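Local coordinates for protein homocitrate synthase (Sulfolobus acidocaldarius, PDB 6KTQ) that catalyses the aldol-type condensation of acetyl-CoA with 2-oxoglutarate to homocitrate, the first step of lysine biosynthesis by the alpha-aminoadipate pathway, at residues E84-R87 with R88-L92; Q177-L180 with E181-T185. All coordinates share one frame; numbering follows the deposited sequence.

Contact 1: residues E84-R87 with R88-L92; sequences EGIR and RIIKL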
ATOM      1  N   GLU A  84      -4.941 -37.363 -21.480  1.00 32.03           N
ATOM      2  CA  GLU A  84      -5.912 -37.220 -22.547  1.00 34.14           C
ATOM      3  C   GLU A  84      -6.879 -36.069 -22.331  1.00 34.09           C
ATOM      4  O   GLU A  84      -7.262 -35.400 -23.293  1.00 30.91           O
ATOM      5  CB  GLU A  84      -6.717 -38.500 -22.733  1.00 40.30           C
ATOM      6  CG  GLU A  84      -7.780 -38.433 -23.836  1.00 47.84           C
ATOM      7  CD  GLU A  84      -7.243 -38.019 -25.214  1.00 49.26           C
ATOM      8  OE1 GLU A  84      -6.078 -38.342 -25.536  1.00 65.73           O
ATOM      9  OE2 GLU A  84      -7.991 -37.373 -25.983  1.00 55.33           O
ATOM     10  N   GLY A  85      -7.296 -35.851 -21.086  1.00 31.66           N
ATOM     11  CA  GLY A  85      -8.184 -34.725 -20.765  1.00 32.35           C
ATOM     12  C   GLY A  85      -7.461 -33.410 -21.006  1.00 29.58           C
ATOM     13  O   GLY A  85      -8.022 -32.476 -21.587  1.00 28.52           O
ATOM     14  N   ILE A  86      -6.196 -33.348 -20.607  1.00 31.39           N
ATOM     15  CA  ILE A  86      -5.422 -32.111 -20.817  1.00 33.39           C
ATOM     16  C   ILE A  86      -5.241 -31.839 -22.296  1.00 34.83           C
ATOM     17  O   ILE A  86      -5.437 -30.710 -22.736  1.00 34.50           O
ATOM     18  CB  ILE A  86      -4.077 -32.121 -20.119  1.00 34.28           C
ATOM     19  CG1 ILE A  86      -4.306 -32.123 -18.627  1.00 35.90           C
ATOM     20  CG2 ILE A  86      -3.289 -30.863 -20.453  1.00 37.26           C
ATOM     21  CD1 ILE A  86      -3.080 -32.462 -17.831  1.00 37.18           C
ATOM     22  N   ARG A  87      -4.898 -32.876 -23.054  1.00 33.06           N
ATOM     23  CA  ARG A  87      -4.759 -32.754 -24.502  1.00 35.81           C
ATOM     24  C   ARG A  87      -6.033 -32.202 -25.155  1.00 34.49           C
ATOM     25  O   ARG A  87      -5.956 -31.295 -25.968  1.00 33.62           O
ATOM     26  CB  ARG A  87      -4.359 -34.108 -25.122  1.00 39.91           C
ATOM     27  CG  ARG A  87      -3.860 -34.054 -26.560  1.00 46.80           C
ATOM     28  CD  ARG A  87      -4.009 -35.402 -27.273  1.00 50.47           C
ATOM     29  NE  ARG A  87      -5.418 -35.825 -27.357  1.00 54.82           N
ATOM     30  CZ  ARG A  87      -6.323 -35.348 -28.222  1.00 55.32           C
ATOM     31  NH1 ARG A  87      -7.569 -35.816 -28.185  1.00 54.44           N
ATOM     32  NH2 ARG A  87      -5.997 -34.423 -29.135  1.00 57.63           N
ATOM     33  N   ARG A  88      -7.197 -32.737 -24.788  1.00 35.23           N
ATOM     34  CA  ARG A  88      -8.475 -32.279 -25.325  1.00 35.53           C
ATOM     35  C   ARG A  88      -8.768 -30.822 -25.007  1.00 37.22           C
ATOM     36  O   ARG A  88      -9.301 -30.073 -25.836  1.00 32.68           O
ATOM     37  CB  ARG A  88      -9.617 -33.110 -24.758  1.00 39.59           C
ATOM     38  CG  ARG A  88      -9.867 -34.426 -25.499  1.00 44.17           C
ATOM     39  CD  ARG A  88     -11.329 -34.517 -25.921  1.00 48.39           C
ATOM     40  NE  ARG A  88     -12.098 -35.327 -24.990  1.00 50.70           N
ATOM     41  CZ  ARG A  88     -13.398 -35.186 -24.737  1.00 54.06           C
ATOM     42  NH1 ARG A  88     -14.140 -34.245 -25.314  1.00 53.68           N
ATOM     43  NH2 ARG A  88     -13.969 -36.007 -23.875  1.00 57.07           N
ATOM     44  N   ILE A  89      -8.465 -30.439 -23.780  1.00 33.68           N
ATOM     45  CA  ILE A  89      -8.641 -29.066 -23.371  1.00 32.16           C
ATOM     46  C   ILE A  89      -7.733 -28.159 -24.196  1.00 32.34           C
ATOM     47  O   ILE A  89      -8.182 -27.120 -24.671  1.00 32.00           O
ATOM     48  CB  ILE A  89      -8.376 -28.895 -21.863  1.00 30.06           C
ATOM     49  CG1 ILE A  89      -9.516 -29.544 -21.069  1.00 28.45           C
ATOM     50  CG2 ILE A  89      -8.266 -27.422 -21.510  1.00 33.24           C
ATOM     51  CD1 ILE A  89      -9.208 -29.887 -19.607  1.00 28.02           C
ATOM     52  N   ILE A  90      -6.470 -28.542 -24.376  1.00 33.27           N
ATOM     53  CA  ILE A  90      -5.533 -27.698 -25.163  1.00 35.85           C
ATOM     54  C   ILE A  90      -5.985 -27.564 -26.614  1.00 36.72           C
ATOM     55  O   ILE A  90      -5.909 -26.487 -27.215  1.00 37.20           O
ATOM     56  CB  ILE A  90      -4.106 -28.246 -25.093  1.00 35.12           C
ATOM     57  CG1 ILE A  90      -3.555 -28.012 -23.695  1.00 34.28           C
ATOM     58  CG2 ILE A  90      -3.218 -27.572 -26.131  1.00 37.72           C
ATOM     59  CD1 ILE A  90      -2.423 -28.909 -23.292  1.00 33.54           C
ATOM     60  N   LYS A  91      -6.497 -28.655 -27.159  1.00 37.62           N
ATOM     61  CA  LYS A  91      -7.112 -28.633 -28.479  1.00 40.04           C
ATOM     62  C   LYS A  91      -8.284 -27.641 -28.535  1.00 40.18           C
ATOM     63  O   LYS A  91      -8.374 -26.848 -29.475  1.00 37.48           O
ATOM     64  CB  LYS A  91      -7.537 -30.050 -28.870  1.00 45.68           C
ATOM     65  CG  LYS A  91      -8.207 -30.192 -30.224  1.00 53.80           C
ATOM     66  CD  LYS A  91      -8.204 -31.644 -30.704  1.00 60.82           C
ATOM     67  CE  LYS A  91      -8.833 -31.789 -32.093  1.00 65.48           C
ATOM     68  NZ  LYS A  91      -8.058 -32.716 -32.971  1.00 68.91           N
ATOM     69  N   LEU A  92      -9.169 -27.661 -27.533  1.00 36.99           N
ATOM     70  CA  LEU A  92     -10.294 -26.716 -27.495  1.00 37.42           C
ATOM     71  C   LEU A  92      -9.833 -25.253 -27.366  1.00 35.94           C
ATOM     72  O   LEU A  92     -10.483 -24.338 -27.888  1.00 36.63           O
ATOM     73  CB  LEU A  92     -11.278 -27.064 -26.383  1.00 37.49           C
ATOM     74  CG  LEU A  92     -12.131 -28.315 -26.627  1.00 40.22           C
ATOM     75  CD1 LEU A  92     -12.853 -28.696 -25.339  1.00 40.96           C
ATOM     76  CD2 LEU A  92     -13.121 -28.103 -27.769  1.00 37.91           C
TER
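Arg87 and Lys91, one helical turn apart, run side by side and point the same way, while Glu84 on the preceding turn draws the guanidinium of Arg87 back to itself. Along Arg87, CB lies 3.2 Å from Arg88 N, CG stands anti to the backbone N (chi1 -166°), and a bend at chi3 brings the head to the carboxylate. There NE gives a hydrogen bond to Glu84 OE1 (3.2 Å), met on its syn side but out of the carboxylate plane. NH1 of Arg87 reaches the syn lone pair of Glu84 OE2 at 2.7 Å, completing a side-on, two-nitrogen salt bridge within the guanidinium plane, and also rests near Arg88 CG. NH2 of Arg87 passes 3.9 Å from Lys91 CD. Glu84 OE2 also touches Arg88 CG (3.5 Å), though the guanidinium of Arg88 has its salt bridge with Asp54 instead. On the side turned to the strands, Ile86 CG2 meets Ile90 CD1 at 3.6 Å; Ile86 also packs on Ala73 of strand 70-74 and Ile90 on Ile102 of strand 101-106. Main-chain bonds such as Ile90 N to Ile86 O (2.9 Å) hold the turns together. A methionine in place of Arg87 would probably leave the Glu84 carboxylate without its two-point partner and free to turn. The chemistry thus divides helix 80-94 into an i to i+3 ion pair on its outer side and isoleucine packing against the barrel strands.

Contact 2: residues Q177-L180 with E181-T185; sequences QYLL and EVIKT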
ATOM      1  N   GLN A 177      14.850 -16.785   4.306  1.00 32.07           N
ATOM      2  CA  GLN A 177      16.072 -16.526   3.563  1.00 36.41           C
ATOM      3  C   GLN A 177      16.241 -17.515   2.424  1.00 34.12           C
ATOM      4  O   GLN A 177      16.626 -17.143   1.316  1.00 33.88           O
ATOM      5  CB  GLN A 177      17.290 -16.622   4.477  1.00 42.17           C
ATOM      6  CG  GLN A 177      18.341 -15.603   4.118  1.00 51.47           C
ATOM      7  CD  GLN A 177      17.802 -14.198   4.275  1.00 57.02           C
ATOM      8  OE1 GLN A 177      18.041 -13.321   3.434  1.00 64.95           O
ATOM      9  NE2 GLN A 177      17.035 -13.986   5.341  1.00 57.47           N
ATOM     10  N   TYR A 178      15.961 -18.784   2.702  1.00 31.68           N
ATOM     11  CA  TYR A 178      16.061 -19.806   1.662  1.00 32.75           C
ATOM     12  C   TYR A 178      15.023 -19.583   0.585  1.00 30.37           C
ATOM     13  O   TYR A 178      15.335 -19.618  -0.602  1.00 30.44           O
ATOM     14  CB  TYR A 178      15.939 -21.207   2.252  1.00 32.43           C
ATOM     15  CG  TYR A 178      16.138 -22.290   1.214  1.00 34.12           C
ATOM     16  CD1 TYR A 178      17.357 -22.410   0.499  1.00 33.03           C
ATOM     17  CD2 TYR A 178      15.136 -23.214   0.954  1.00 32.00           C
ATOM     18  CE1 TYR A 178      17.531 -23.403  -0.444  1.00 33.19           C
ATOM     19  CE2 TYR A 178      15.314 -24.212   0.027  1.00 33.05           C
ATOM     20  CZ  TYR A 178      16.503 -24.317  -0.672  1.00 33.47           C
ATOM     21  OH  TYR A 178      16.641 -25.335  -1.596  1.00 30.97           O
ATOM     22  N   LEU A 179      13.783 -19.312   0.992  1.00 30.14           N
ATOM     23  CA  LEU A 179      12.747 -18.969   0.017  1.00 31.31           C
ATOM     24  C   LEU A 179      13.201 -17.870  -0.947  1.00 29.93           C
ATOM     25  O   LEU A 179      12.966 -17.951  -2.149  1.00 30.18           O
ATOM     26  CB  LEU A 179      11.443 -18.568   0.727  1.00 31.77           C
ATOM     27  CG  LEU A 179      10.295 -18.161  -0.192  1.00 34.05           C
ATOM     28  CD1 LEU A 179       9.950 -19.275  -1.158  1.00 34.66           C
ATOM     29  CD2 LEU A 179       9.085 -17.772   0.646  1.00 33.32           C
ATOM     30  N   LEU A 180      13.843 -16.831  -0.429  1.00 29.95           N
ATOM     31  CA  LEU A 180      14.295 -15.737  -1.291  1.00 31.65           C
ATOM     32  C   LEU A 180      15.341 -16.247  -2.299  1.00 30.85           C
ATOM     33  O   LEU A 180      15.317 -15.870  -3.469  1.00 34.50           O
ATOM     34  CB  LEU A 180      14.900 -14.604  -0.430  1.00 34.11           C
ATOM     35  CG  LEU A 180      13.937 -13.826   0.499  1.00 35.11           C
ATOM     36  CD1 LEU A 180      14.666 -12.721   1.271  1.00 35.15           C
ATOM     37  CD2 LEU A 180      12.789 -13.236  -0.308  1.00 33.80           C
ATOM     38  N   GLU A 181      16.256 -17.083  -1.821  1.00 32.94           N
ATOM     39  CA  GLU A 181      17.292 -17.719  -2.657  1.00 33.47           C
ATOM     40  C   GLU A 181      16.617 -18.603  -3.738  1.00 33.31           C
ATOM     41  O   GLU A 181      16.980 -18.569  -4.927  1.00 28.01           O
ATOM     42  CB  GLU A 181      18.270 -18.594  -1.818  1.00 37.81           C
ATOM     43  CG  GLU A 181      19.032 -17.935  -0.647  1.00 47.21           C
ATOM     44  CD  GLU A 181      19.780 -18.932   0.267  1.00 56.11           C
ATOM     45  OE1 GLU A 181      19.707 -18.815   1.529  1.00 55.83           O
ATOM     46  OE2 GLU A 181      20.464 -19.840  -0.280  1.00 60.58           O
ATOM     47  N   VAL A 182      15.609 -19.371  -3.319  1.00 30.10           N
ATOM     48  CA  VAL A 182      14.837 -20.182  -4.265  1.00 28.32           C
ATOM     49  C   VAL A 182      14.264 -19.320  -5.365  1.00 28.71           C
ATOM     50  O   VAL A 182      14.379 -19.657  -6.549  1.00 28.23           O
ATOM     51  CB  VAL A 182      13.695 -20.965  -3.559  1.00 29.15           C
ATOM     52  CG1 VAL A 182      12.753 -21.574  -4.587  1.00 31.89           C
ATOM     53  CG2 VAL A 182      14.274 -22.026  -2.647  1.00 30.00           C
ATOM     54  N   ILE A 183      13.656 -18.195  -4.997  1.00 29.35           N
ATOM     55  CA  ILE A 183      13.019 -17.336  -5.985  1.00 29.71           C
ATOM     56  C   ILE A 183      14.015 -16.710  -6.982  1.00 31.52           C
ATOM     57  O   ILE A 183      13.718 -16.599  -8.181  1.00 28.71           O
ATOM     58  CB  ILE A 183      12.195 -16.229  -5.288  1.00 31.43           C
ATOM     59  CG1 ILE A 183      10.983 -16.859  -4.585  1.00 31.69           C
ATOM     60  CG2 ILE A 183      11.697 -15.201  -6.287  1.00 32.48           C
ATOM     61  CD1 ILE A 183      10.377 -15.991  -3.507  1.00 32.44           C
ATOM     62  N   LYS A 184      15.166 -16.284  -6.481  1.00 33.86           N
ATOM     63  CA  LYS A 184      16.241 -15.750  -7.336  1.00 38.24           C
ATOM     64  C   LYS A 184      16.695 -16.811  -8.305  1.00 33.53           C
ATOM     65  O   LYS A 184      16.847 -16.560  -9.497  1.00 36.63           O
ATOM     66  CB  LYS A 184      17.453 -15.329  -6.497  1.00 41.42           C
ATOM     67  CG  LYS A 184      17.215 -14.091  -5.676  1.00 49.36           C
ATOM     68  CD  LYS A 184      18.378 -13.824  -4.731  1.00 55.40           C
ATOM     69  CE  LYS A 184      18.043 -12.717  -3.743  1.00 55.92           C
ATOM     70  NZ  LYS A 184      19.009 -12.722  -2.612  1.00 56.57           N
ATOM     71  N   THR A 185      16.917 -18.003  -7.772  1.00 36.22           N
ATOM     72  CA  THR A 185      17.321 -19.150  -8.592  1.00 34.91           C
ATOM     73  C   THR A 185      16.356 -19.381  -9.745  1.00 35.39           C
ATOM     74  O   THR A 185      16.762 -19.391 -10.911  1.00 31.17           O
ATOM     75  CB  THR A 185      17.469 -20.418  -7.733  1.00 34.82           C
ATOM     76  OG1 THR A 185      18.411 -20.178  -6.686  1.00 31.99           O
ATOM     77  CG2 THR A 185      17.917 -21.590  -8.553  1.00 35.52           C
TER
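A chi1 of -176° carries CG of Tyr178 to the side opposite its backbone N, and the ring reaches along the helix to Val182. Val182 has CG1 opposite its own backbone N (chi1 169°), which leaves CG2 beside that N and over the ring. The methyl sits 3.8 Å from the ring centroid and 18° off the normal, a CH-pi contact shifted toward the rim on the CE2 side, where Val182 CG2 comes within 3.6 Å of Tyr178 CE2. Glu181 comes to the same ring at its edge: OE2 lies 4.1 Å from Tyr178 CD1, close to the ring plane, with the carboxylate turned nearly perpendicular to the ring. The phenol end is fixed separately, since Tyr178 OH is hydrogen-bonded to Arg143 O. This is the helix of a beta-alpha-beta unit in the TIM barrel of the catalytic domain, between strands 163-169 and 193-198. Leu179 and Val182 face strand 163-169, touching Ala168 and Phe166; Leu179 CG also lies 4.0 Å from Ile183 CD1, the two branches meeting at an angle. Leu180 and Ile183 pack against Leu215 of helix 205-218. The i to i+4 backbone bonds continue throughout, that of Val182 N to Tyr178 O being short at 2.7 Å and nearly in line with the carbonyl. One turn on, Glu181 O accepts from both the Thr185 backbone N and Thr185 OG1; the hydroxyl bond, 2.8 Å from OG1 to Glu181 O, arrives from above the carbonyl plane, folding the threonine back onto its own helix.

From the N terminus, the chain passes strand 70-74 and enters helix 80-94, where contact 1 links neighbouring turns; strand 101-106 follows. Contact 2 comes much later, in helix 176-189, between strands 163-169 and 193-198. Neither contact closes a loop, because each joins adjoining pieces of one helix, and the two stand in series without nesting or crossing. The centres of contact 1 and contact 2 are about 34 Å apart, and the nearest atoms of contact 1 and contact 2 about 23 Å apart. What they share is the barrel: each helix flanks the parallel strands, contact 1 touching helix 53-66 as well as strands 70-74 and 101-106, contact 2 bordered by helices 143-159 and 205-218.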